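Local coordinates for protein exonuclease mut-7 homolog (Aedes aegypti, PDB 7JW2) that probably trims the 3' ends of AGO1-bound microRNAs as a magnesium-dependent 3'-5' exoribonuclease, here represented by its exonuclease domain, at residues L52-M63 against A185-E194; V132-F140 against I199-L208. All coordinates share one frame; numbering follows the deposited sequence.

Contact 1 (L52-M63 against A185-E194); sequences LIQLATWDDVYM and AALDAFCLLE
Gln-54 NE2 is shared between the helix and the neighbouring strand: it donates to Ala-185 O at 2.9 Å and also hydrogen-bonds Glu-39 OE1 on strand 33-40. The carbonyl receives the amide obliquely, at a C=O...N angle of 114°, and a bend at chi2 (96°) turns the end of the glutamine toward it. This is the RNase H-like exonuclease fold: strands 50-56 and 61-65 form an antiparallel hairpin, and one face of the sheet is covered by helix 179-205. Asp-188, one turn beyond Ala-185, is consistent with the last acidic residue of the DEDD exonuclease signature.

Small side chains let the helix lie close on the strands, with axes 7.3 Å apart at strand 52-56. Ala-56 CB sits 3.8 Å from Phe-190 CA and also meets the methyl of Ala-189. On the second strand, Val-61 CG1 and Met-63 SD both rest on Ala-186 CB, while Leu-52 CD1 reaches Ala-185 CB.

At the hairpin turn, Thr-57 OG1 accepts from the backbone N of both Asp-59 and Asp-60, an ST turn combined with an ST motif. Trp-58 leaves this turn with its indole folded back to the helix. Its six-membered ring presents an edge to the face of Phe-190 in an offset T-shaped pair, planes at 90° and centroids 5.9 Å apart. The carbonyl oxygens of Thr-57 and Trp-58 lie at the edge of the phenylalanine ring. Leu-193 covers one indole face through a CH-pi contact, its CB 3.7 Å from the centroid of the six-membered ring.

Contact 2 (V132-F140 against I199-L208); sequences VERFDSFRF and IEKQLTHIQL
Arg-139 N donates to Gln-202 OE1 at 3.0 Å in a nearly straight bond (167°), although it approaches from above the plane of the amide. A water 2.8 Å from Gln-202 OE1 donates to the same oxygen and reaches weakly to Ser-137 O, so the loop backbone grips the glutamine twice, directly and through solvent.

Two CH-pi contacts come next. With CG anti to the backbone N (chi1 169°), Gln-202 lays this methylene over one face of Phe-138, 3.6 Å from the ring centroid; the bend at chi2 then turns the amide toward the backbone of Arg-139, its plane almost perpendicular to the ring. Val-132 CG2 covers the opposite face of that ring. Leu-208 CD1 stands over the very centre of the Phe-135 ring at 3.4 Å from its centroid.

The remaining contacts are apolar. Leu-203 CD2 fits among Val-132 CG1, Phe-135 and Phe-138, and lies 3.9 Å from Phe-138 CD2. Ile-206 CD1 touches the CB atoms of both Phe-135 and Phe-138. Ile-199 CG1 lies alongside Phe-140 CE2, whose ring also packs on helix 151-159.

Two successive type I turns, Val-132 to Phe-135 and Phe-135 to Phe-138, fold the loop against a helix end closed by a Schellman motif: Gln-207 has positive phi, Leu-208 N bonds Leu-203 O, and Gln-207 N bonds Thr-204 O.

Helix 179-205 carries both contacts, contact 1 on its middle turns and contact 2 on its C-terminal end and the residues just beyond. Their centres are 25 Å apart, yet the nearest atoms come within about 5 Å without touching. Contact 1 is buried, 6 Å from the centre of the chain, and includes Glu-39's partner Gln-54 and the acidic Asp-188, consistent with a place beside the active site. Contact 2 lies 22 Å from the chain centre and is partly open, joining the helix to the loop after helix 125-132. Helix 151-159 connects the two regions, since its side chains touch Asp-188 and Glu-194 in one and Ile-199 and Phe-140 in the other.

Contact 1 (L52-M63 against A185-E194)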
loop_
_atom_site.group_PDB
_atom_site.type_symbol
_atom_site.label_atom_id
_atom_site.label_comp_id
_atom_site.label_asym_id
_atom_site.label_seq_id
_atom_site.Cartn_x
_atom_site.Cartn_y
_atom_site.Cartn_z
ATOM N N LEU A 52 -10.081 9.597 14.178
ATOM C CA LEU A 52 -9.056 8.563 14.111
ATOM C C LEU A 52 -9.710 7.212 13.897
ATOM O O LEU A 52 -10.814 6.972 14.383
ATOM C CB LEU A 52 -8.228 8.477 15.408
ATOM C CG LEU A 52 -7.378 9.676 15.827
ATOM C CD1 LEU A 52 -6.712 9.365 17.160
ATOM C CD2 LEU A 52 -6.331 9.998 14.777
ATOM N N ILE A 53 -9.015 6.337 13.164
ATOM C CA ILE A 53 -9.275 4.897 13.174
ATOM C C ILE A 53 -7.988 4.201 13.591
ATOM O O ILE A 53 -6.921 4.470 13.023
ATOM C CB ILE A 53 -9.763 4.397 11.805
ATOM C CG1 ILE A 53 -11.131 5.013 11.492
ATOM C CG2 ILE A 53 -9.873 2.866 11.821
ATOM C CD1 ILE A 53 -11.545 4.812 10.057
ATOM N N GLN A 54 -8.073 3.336 14.600
ATOM C CA GLN A 54 -6.893 2.692 15.168
ATOM C C GLN A 54 -6.913 1.198 14.853
ATOM O O GLN A 54 -7.919 0.527 15.101
ATOM C CB GLN A 54 -6.788 2.902 16.685
ATOM C CG GLN A 54 -6.852 4.354 17.182
ATOM C CD GLN A 54 -8.250 4.766 17.609
ATOM O OE1 GLN A 54 -8.964 5.422 16.849
ATOM N NE2 GLN A 54 -8.639 4.398 18.829
ATOM N N LEU A 55 -5.805 0.702 14.307
ATOM C CA LEU A 55 -5.653 -0.705 13.942
ATOM C C LEU A 55 -4.414 -1.255 14.624
ATOM O O LEU A 55 -3.307 -0.762 14.383
ATOM C CB LEU A 55 -5.542 -0.869 12.423
ATOM C CG LEU A 55 -6.633 -0.148 11.629
ATOM C CD1 LEU A 55 -6.399 -0.207 10.123
ATOM C CD2 LEU A 55 -8.013 -0.685 11.980
ATOM N N ALA A 56 -4.593 -2.292 15.445
ATOM C CA ALA A 56 -3.516 -2.843 16.259
ATOM C C ALA A 56 -3.207 -4.286 15.882
ATOM O O ALA A 56 -4.118 -5.096 15.701
ATOM C CB ALA A 56 -3.881 -2.790 17.748
ATOM N N THR A 57 -1.923 -4.597 15.811
ATOM C CA THR A 57 -1.422 -5.971 15.789
ATOM C C THR A 57 -0.658 -6.208 17.082
ATOM O O THR A 57 -0.465 -5.296 17.885
ATOM C CB THR A 57 -0.504 -6.211 14.591
ATOM O OG1 THR A 57 0.781 -5.644 14.867
ATOM C CG2 THR A 57 -1.052 -5.564 13.336
ATOM N N TRP A 58 -0.189 -7.444 17.284
ATOM C CA TRP A 58 0.597 -7.694 18.484
ATOM C C TRP A 58 1.892 -6.894 18.509
ATOM O O TRP A 58 2.490 -6.735 19.581
ATOM C CB TRP A 58 0.920 -9.182 18.608
ATOM C CG TRP A 58 -0.206 -9.991 19.137
ATOM C CD1 TRP A 58 -0.892 -10.959 18.479
ATOM C CD2 TRP A 58 -0.790 -9.897 20.441
ATOM N NE1 TRP A 58 -1.857 -11.492 19.295
ATOM C CE2 TRP A 58 -1.826 -10.848 20.501
ATOM C CE3 TRP A 58 -0.534 -9.105 21.563
ATOM C CZ2 TRP A 58 -2.607 -11.029 21.632
ATOM C CZ3 TRP A 58 -1.305 -9.292 22.692
ATOM C CH2 TRP A 58 -2.331 -10.244 22.716
ATOM N N ASP A 59 2.338 -6.379 17.357
ATOM C CA ASP A 59 3.640 -5.738 17.248
ATOM C C ASP A 59 3.592 -4.246 16.962
ATOM O O ASP A 59 4.602 -3.573 17.172
ATOM C CB ASP A 59 4.470 -6.410 16.144
ATOM C CG ASP A 59 4.753 -7.859 16.440
ATOM O OD1 ASP A 59 5.194 -8.143 17.566
ATOM O OD2 ASP A 59 4.537 -8.707 15.549
ATOM N N ASP A 60 2.469 -3.723 16.469
ATOM C CA ASP A 60 2.391 -2.336 16.028
ATOM C C ASP A 60 0.968 -1.834 16.209
ATOM O O ASP A 60 0.006 -2.593 16.082
ATOM C CB ASP A 60 2.784 -2.166 14.544
ATOM C CG ASP A 60 4.243 -2.505 14.269
ATOM O OD1 ASP A 60 4.547 -3.684 13.964
ATOM O OD2 ASP A 60 5.081 -1.581 14.339
ATOM N N VAL A 61 0.834 -0.533 16.455
ATOM C CA VAL A 61 -0.467 0.120 16.424
ATOM C C VAL A 61 -0.408 1.253 15.415
ATOM O O VAL A 61 0.527 2.063 15.441
ATOM C CB VAL A 61 -0.887 0.651 17.804
ATOM C CG1 VAL A 61 -2.275 1.253 17.710
ATOM C CG2 VAL A 61 -0.872 -0.478 18.829
ATOM N N TYR A 62 -1.389 1.289 14.518
ATOM C CA TYR A 62 -1.523 2.339 13.519
ATOM C C TYR A 62 -2.732 3.201 13.841
ATOM O O TYR A 62 -3.809 2.688 14.143
ATOM C CB TYR A 62 -1.679 1.729 12.126
ATOM C CG TYR A 62 -0.525 0.852 11.716
ATOM C CD1 TYR A 62 -0.548 -0.521 11.950
ATOM C CD2 TYR A 62 0.593 1.384 11.094
ATOM C CE1 TYR A 62 0.507 -1.328 11.566
ATOM C CE2 TYR A 62 1.650 0.582 10.716
ATOM C CZ TYR A 62 1.601 -0.770 10.962
ATOM O OH TYR A 62 2.653 -1.574 10.585
ATOM N N MET A 63 -2.567 4.512 13.750
ATOM C CA MET A 63 -3.666 5.435 14.007
ATOM C C MET A 63 -3.860 6.276 12.759
ATOM O O MET A 63 -3.036 7.157 12.482
ATOM C CB MET A 63 -3.370 6.300 15.227
ATOM C CG MET A 63 -3.205 5.436 16.460
ATOM S SD MET A 63 -2.903 6.376 17.957
ATOM C CE MET A 63 -1.254 6.954 17.676
ATOM N N ALA A 185 -5.838 6.512 22.478
ATOM C CA ALA A 185 -6.379 5.938 21.248
ATOM C C ALA A 185 -5.659 4.652 20.871
ATOM O O ALA A 185 -6.297 3.681 20.440
ATOM C CB ALA A 185 -6.301 6.966 20.110
ATOM N N ALA A 186 -4.332 4.634 20.999
ATOM C CA ALA A 186 -3.590 3.439 20.611
ATOM C C ALA A 186 -3.910 2.279 21.545
ATOM O O ALA A 186 -4.096 1.138 21.094
ATOM C CB ALA A 186 -2.091 3.741 20.592
ATOM N N LEU A 187 -3.967 2.540 22.846
ATOM C CA LEU A 187 -4.264 1.477 23.790
ATOM C C LEU A 187 -5.698 0.977 23.657
ATOM O O LEU A 187 -5.966 -0.196 23.954
ATOM C CB LEU A 187 -3.981 1.963 25.212
ATOM C CG LEU A 187 -4.079 0.897 26.303
ATOM C CD1 LEU A 187 -3.163 -0.288 26.015
ATOM C CD2 LEU A 187 -3.751 1.529 27.653
ATOM N N ASP A 188 -6.639 1.822 23.207
ATOM C CA ASP A 188 -8.021 1.361 23.149
ATOM C C ASP A 188 -8.180 0.262 22.103
ATOM O O ASP A 188 -9.042 -0.608 22.252
ATOM C CB ASP A 188 -8.986 2.524 22.894
ATOM C CG ASP A 188 -10.158 2.523 23.881
ATOM O OD1 ASP A 188 -9.912 2.520 25.112
ATOM O OD2 ASP A 188 -11.322 2.500 23.425
ATOM N N ALA A 189 -7.346 0.277 21.061
ATOM C CA ALA A 189 -7.321 -0.845 20.128
ATOM C C ALA A 189 -6.476 -2.001 20.667
ATOM O O ALA A 189 -6.920 -3.157 20.650
ATOM C CB ALA A 189 -6.814 -0.374 18.761
ATOM N N PHE A 190 -5.262 -1.716 21.159
ATOM C CA PHE A 190 -4.349 -2.797 21.543
ATOM C C PHE A 190 -4.909 -3.654 22.682
ATOM O O PHE A 190 -4.694 -4.877 22.707
ATOM C CB PHE A 190 -2.981 -2.241 21.941
ATOM C CG PHE A 190 -1.926 -3.305 22.149
ATOM C CD1 PHE A 190 -1.674 -3.814 23.415
ATOM C CD2 PHE A 190 -1.188 -3.783 21.079
ATOM C CE1 PHE A 190 -0.706 -4.790 23.608
ATOM C CE2 PHE A 190 -0.212 -4.756 21.256
ATOM C CZ PHE A 190 0.028 -5.260 22.534
ATOM N N CYS A 191 -5.622 -3.048 23.630
ATOM C CA CYS A 191 -6.079 -3.828 24.783
ATOM C C CYS A 191 -7.075 -4.908 24.377
ATOM O O CYS A 191 -7.273 -5.879 25.125
ATOM C CB CYS A 191 -6.668 -2.900 25.858
ATOM S SG CYS A 191 -8.336 -2.248 25.525
ATOM N N LEU A 192 -7.711 -4.766 23.208
ATOM C CA LEU A 192 -8.618 -5.806 22.740
ATOM C C LEU A 192 -7.862 -7.096 22.461
ATOM O O LEU A 192 -8.376 -8.192 22.737
ATOM C CB LEU A 192 -9.357 -5.330 21.486
ATOM C CG LEU A 192 -10.082 -3.988 21.628
ATOM C CD1 LEU A 192 -10.718 -3.630 20.289
ATOM C CD2 LEU A 192 -11.115 -4.033 22.750
ATOM N N LEU A 193 -6.628 -6.986 21.950
ATOM C CA LEU A 193 -5.807 -8.183 21.744
ATOM C C LEU A 193 -5.487 -8.846 23.071
ATOM O O LEU A 193 -5.577 -10.076 23.199
ATOM C CB LEU A 193 -4.508 -7.838 21.019
ATOM C CG LEU A 193 -4.628 -7.256 19.604
ATOM C CD1 LEU A 193 -3.360 -6.519 19.255
ATOM C CD2 LEU A 193 -4.875 -8.373 18.584
ATOM N N GLU A 194 -5.113 -8.046 24.069
ATOM C CA GLU A 194 -4.800 -8.586 25.392
ATOM C C GLU A 194 -6.022 -9.220 26.045
ATOM O O GLU A 194 -5.904 -10.258 26.713
ATOM C CB GLU A 194 -4.237 -7.476 26.284
ATOM C CG GLU A 194 -3.026 -6.770 25.708
ATOM C CD GLU A 194 -2.660 -5.529 26.498
ATOM O OE1 GLU A 194 -3.470 -4.578 26.518
ATOM O OE2 GLU A 194 -1.553 -5.495 27.080
#

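Contact 2 (V132-F140 against I199-L208)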
loop_
_atom_site.group_PDB
_atom_site.type_symbol
_atom_site.label_atom_id
_atom_site.label_comp_id
_atom_site.label_asym_id
_atom_site.label_seq_id
_atom_site.Cartn_x
_atom_site.Cartn_y
_atom_site.Cartn_z
ATOM N N VAL A 132 -19.044 -16.588 27.465
ATOM C CA VAL A 132 -18.241 -17.304 28.453
ATOM C C VAL A 132 -18.775 -17.127 29.868
ATOM O O VAL A 132 -18.519 -17.985 30.728
ATOM C CB VAL A 132 -16.766 -16.869 28.372
ATOM C CG1 VAL A 132 -16.236 -17.032 26.941
ATOM C CG2 VAL A 132 -16.599 -15.437 28.867
ATOM N N GLU A 133 -19.525 -16.047 30.123
ATOM C CA GLU A 133 -20.185 -15.836 31.411
ATOM C C GLU A 133 -21.037 -17.027 31.811
ATOM O O GLU A 133 -21.261 -17.266 33.003
ATOM C CB GLU A 133 -21.086 -14.601 31.339
ATOM C CG GLU A 133 -20.554 -13.355 31.975
ATOM C CD GLU A 133 -21.634 -12.300 32.113
ATOM O OE1 GLU A 133 -21.564 -11.495 33.062
ATOM O OE2 GLU A 133 -22.561 -12.284 31.272
ATOM N N ARG A 134 -21.543 -17.760 30.831
ATOM C CA ARG A 134 -22.474 -18.849 31.065
ATOM C C ARG A 134 -21.793 -20.153 31.457
ATOM O O ARG A 134 -22.467 -21.056 31.961
ATOM C CB ARG A 134 -23.326 -19.049 29.821
ATOM C CG ARG A 134 -24.324 -17.915 29.617
ATOM C CD ARG A 134 -25.042 -18.012 28.288
ATOM N NE ARG A 134 -24.648 -16.939 27.378
ATOM C CZ ARG A 134 -25.501 -16.214 26.660
ATOM N NH1 ARG A 134 -26.805 -16.439 26.753
ATOM N NH2 ARG A 134 -25.051 -15.261 25.853
ATOM N N PHE A 135 -20.490 -20.283 31.241
ATOM C CA PHE A 135 -19.758 -21.441 31.738
ATOM C C PHE A 135 -19.526 -21.268 33.235
ATOM O O PHE A 135 -18.821 -20.344 33.654
ATOM C CB PHE A 135 -18.437 -21.604 30.991
ATOM C CG PHE A 135 -18.603 -21.786 29.505
ATOM C CD1 PHE A 135 -19.346 -22.840 29.002
ATOM C CD2 PHE A 135 -18.019 -20.900 28.610
ATOM C CE1 PHE A 135 -19.503 -23.014 27.635
ATOM C CE2 PHE A 135 -18.170 -21.066 27.240
ATOM C CZ PHE A 135 -18.917 -22.125 26.754
ATOM N N ASP A 136 -20.126 -22.151 34.043
ATOM C CA ASP A 136 -20.041 -22.008 35.495
ATOM C C ASP A 136 -18.601 -22.040 35.987
ATOM O O ASP A 136 -18.268 -21.376 36.977
ATOM C CB ASP A 136 -20.856 -23.106 36.177
ATOM C CG ASP A 136 -22.291 -22.696 36.421
ATOM O OD1 ASP A 136 -22.509 -21.653 37.075
ATOM O OD2 ASP A 136 -23.202 -23.414 35.956
ATOM N N SER A 137 -17.734 -22.790 35.307
ATOM C CA SER A 137 -16.341 -22.913 35.712
ATOM C C SER A 137 -15.493 -21.713 35.311
ATOM O O SER A 137 -14.388 -21.552 35.839
ATOM C CB SER A 137 -15.731 -24.176 35.105
ATOM O OG SER A 137 -15.980 -25.314 35.916
ATOM N N PHE A 138 -15.969 -20.883 34.389
ATOM C CA PHE A 138 -15.129 -19.829 33.833
ATOM C C PHE A 138 -14.874 -18.734 34.860
ATOM O O PHE A 138 -15.813 -18.178 35.439
ATOM C CB PHE A 138 -15.782 -19.235 32.587
ATOM C CG PHE A 138 -14.933 -18.201 31.890
ATOM C CD1 PHE A 138 -14.893 -16.886 32.338
ATOM C CD2 PHE A 138 -14.180 -18.547 30.778
ATOM C CE1 PHE A 138 -14.113 -15.952 31.702
ATOM C CE2 PHE A 138 -13.399 -17.603 30.129
ATOM C CZ PHE A 138 -13.365 -16.310 30.590
ATOM N N ARG A 139 -13.599 -18.404 35.060
ATOM C CA ARG A 139 -13.201 -17.322 35.952
ATOM C C ARG A 139 -12.229 -16.397 35.231
ATOM O O ARG A 139 -11.195 -16.844 34.733
ATOM C CB ARG A 139 -12.538 -17.857 37.228
ATOM C CG ARG A 139 -13.482 -18.454 38.261
ATOM C CD ARG A 139 -14.745 -17.621 38.464
ATOM N NE ARG A 139 -15.592 -18.185 39.515
ATOM C CZ ARG A 139 -16.247 -19.339 39.413
ATOM N NH1 ARG A 139 -16.168 -20.061 38.303
ATOM N NH2 ARG A 139 -16.989 -19.773 40.423
ATOM N N PHE A 140 -12.547 -15.104 35.195
ATOM C CA PHE A 140 -11.566 -14.124 34.764
ATOM C C PHE A 140 -10.390 -14.114 35.743
ATOM O O PHE A 140 -10.561 -14.423 36.930
ATOM C CB PHE A 140 -12.206 -12.739 34.674
ATOM C CG PHE A 140 -13.094 -12.561 33.474
ATOM C CD1 PHE A 140 -14.472 -12.660 33.585
ATOM C CD2 PHE A 140 -12.542 -12.290 32.228
ATOM C CE1 PHE A 140 -15.289 -12.504 32.480
ATOM C CE2 PHE A 140 -13.355 -12.123 31.117
ATOM C CZ PHE A 140 -14.724 -12.232 31.239
ATOM N N ILE A 199 -9.002 -14.327 27.668
ATOM C CA ILE A 199 -10.182 -15.181 27.619
ATOM C C ILE A 199 -9.844 -16.530 26.999
ATOM O O ILE A 199 -10.283 -17.576 27.487
ATOM C CB ILE A 199 -11.321 -14.480 26.864
ATOM C CG1 ILE A 199 -11.753 -13.229 27.644
ATOM C CG2 ILE A 199 -12.491 -15.434 26.675
ATOM C CD1 ILE A 199 -12.871 -12.446 27.004
ATOM N N GLU A 200 -9.070 -16.524 25.913
ATOM C CA GLU A 200 -8.591 -17.760 25.295
ATOM C C GLU A 200 -7.913 -18.662 26.320
ATOM O O GLU A 200 -8.206 -19.865 26.404
ATOM C CB GLU A 200 -7.625 -17.397 24.160
ATOM C CG GLU A 200 -7.268 -18.483 23.169
ATOM C CD GLU A 200 -6.505 -17.908 21.979
ATOM O OE1 GLU A 200 -5.550 -17.130 22.204
ATOM O OE2 GLU A 200 -6.869 -18.211 20.824
ATOM N N LYS A 201 -6.999 -18.093 27.112
ATOM C CA LYS A 201 -6.252 -18.890 28.080
ATOM C C LYS A 201 -7.176 -19.506 29.121
ATOM O O LYS A 201 -6.994 -20.666 29.517
ATOM C CB LYS A 201 -5.180 -18.033 28.753
ATOM C CG LYS A 201 -3.934 -17.836 27.915
ATOM C CD LYS A 201 -3.008 -16.800 28.530
ATOM C CE LYS A 201 -1.735 -16.622 27.704
ATOM N NZ LYS A 201 -1.907 -17.014 26.275
ATOM N N GLN A 202 -8.187 -18.760 29.569
ATOM C CA GLN A 202 -9.073 -19.302 30.592
ATOM C C GLN A 202 -10.034 -20.345 30.025
ATOM O O GLN A 202 -10.367 -21.314 30.719
ATOM C CB GLN A 202 -9.825 -18.162 31.286
ATOM C CG GLN A 202 -10.971 -18.595 32.192
ATOM C CD GLN A 202 -10.542 -19.398 33.407
ATOM O OE1 GLN A 202 -11.372 -20.052 34.030
ATOM N NE2 GLN A 202 -9.257 -19.334 33.759
ATOM N N LEU A 203 -10.468 -20.197 28.771
ATOM C CA LEU A 203 -11.273 -21.245 28.145
ATOM C C LEU A 203 -10.486 -22.543 28.029
ATOM O O LEU A 203 -11.015 -23.629 28.309
ATOM C CB LEU A 203 -11.757 -20.791 26.770
ATOM C CG LEU A 203 -12.884 -19.764 26.787
ATOM C CD1 LEU A 203 -13.077 -19.211 25.365
ATOM C CD2 LEU A 203 -14.179 -20.344 27.335
ATOM N N THR A 204 -9.215 -22.449 27.628
ATOM C CA THR A 204 -8.358 -23.629 27.593
ATOM C C THR A 204 -8.200 -24.226 28.990
ATOM O O THR A 204 -8.186 -25.455 29.155
ATOM C CB THR A 204 -6.996 -23.257 27.000
ATOM O OG1 THR A 204 -7.167 -22.787 25.650
ATOM C CG2 THR A 204 -6.065 -24.463 26.978
ATOM N N HIS A 205 -8.129 -23.370 30.015
ATOM C CA HIS A 205 -7.944 -23.847 31.385
ATOM C C HIS A 205 -9.111 -24.713 31.842
ATOM O O HIS A 205 -8.913 -25.692 32.572
ATOM C CB HIS A 205 -7.753 -22.663 32.332
ATOM C CG HIS A 205 -7.499 -23.062 33.752
ATOM N ND1 HIS A 205 -6.278 -23.535 34.184
ATOM C CD2 HIS A 205 -8.308 -23.062 34.837
ATOM C CE1 HIS A 205 -6.345 -23.806 35.474
ATOM N NE2 HIS A 205 -7.567 -23.531 35.895
ATOM N N ILE A 206 -10.331 -24.381 31.425
ATOM C CA ILE A 206 -11.502 -25.161 31.812
ATOM C C ILE A 206 -11.859 -26.169 30.724
ATOM O O ILE A 206 -13.020 -26.575 30.597
ATOM C CB ILE A 206 -12.702 -24.257 32.144
ATOM C CG1 ILE A 206 -13.112 -23.391 30.949
ATOM C CG2 ILE A 206 -12.389 -23.378 33.353
ATOM C CD1 ILE A 206 -14.475 -22.725 31.143
ATOM N N GLN A 207 -10.866 -26.562 29.923
ATOM C CA GLN A 207 -10.979 -27.668 28.964
ATOM C C GLN A 207 -12.003 -27.396 27.860
ATOM O O GLN A 207 -12.678 -28.309 27.379
ATOM C CB GLN A 207 -11.299 -28.987 29.675
ATOM C CG GLN A 207 -10.533 -29.207 30.960
ATOM C CD GLN A 207 -9.039 -29.288 30.749
ATOM O OE1 GLN A 207 -8.538 -30.221 30.124
ATOM N NE2 GLN A 207 -8.314 -28.313 31.284
ATOM N N LEU A 208 -12.104 -26.143 27.430
ATOM C CA LEU A 208 -12.886 -25.801 26.255
ATOM C C LEU A 208 -11.937 -25.391 25.134
ATOM O O LEU A 208 -10.769 -25.072 25.372
ATOM C CB LEU A 208 -13.886 -24.682 26.570
ATOM C CG LEU A 208 -14.995 -25.072 27.558
ATOM C CD1 LEU A 208 -15.932 -23.895 27.851
ATOM C CD2 LEU A 208 -15.769 -26.288 27.049
HETATM O O HOH W 1 -11.068 -21.652 36.266
#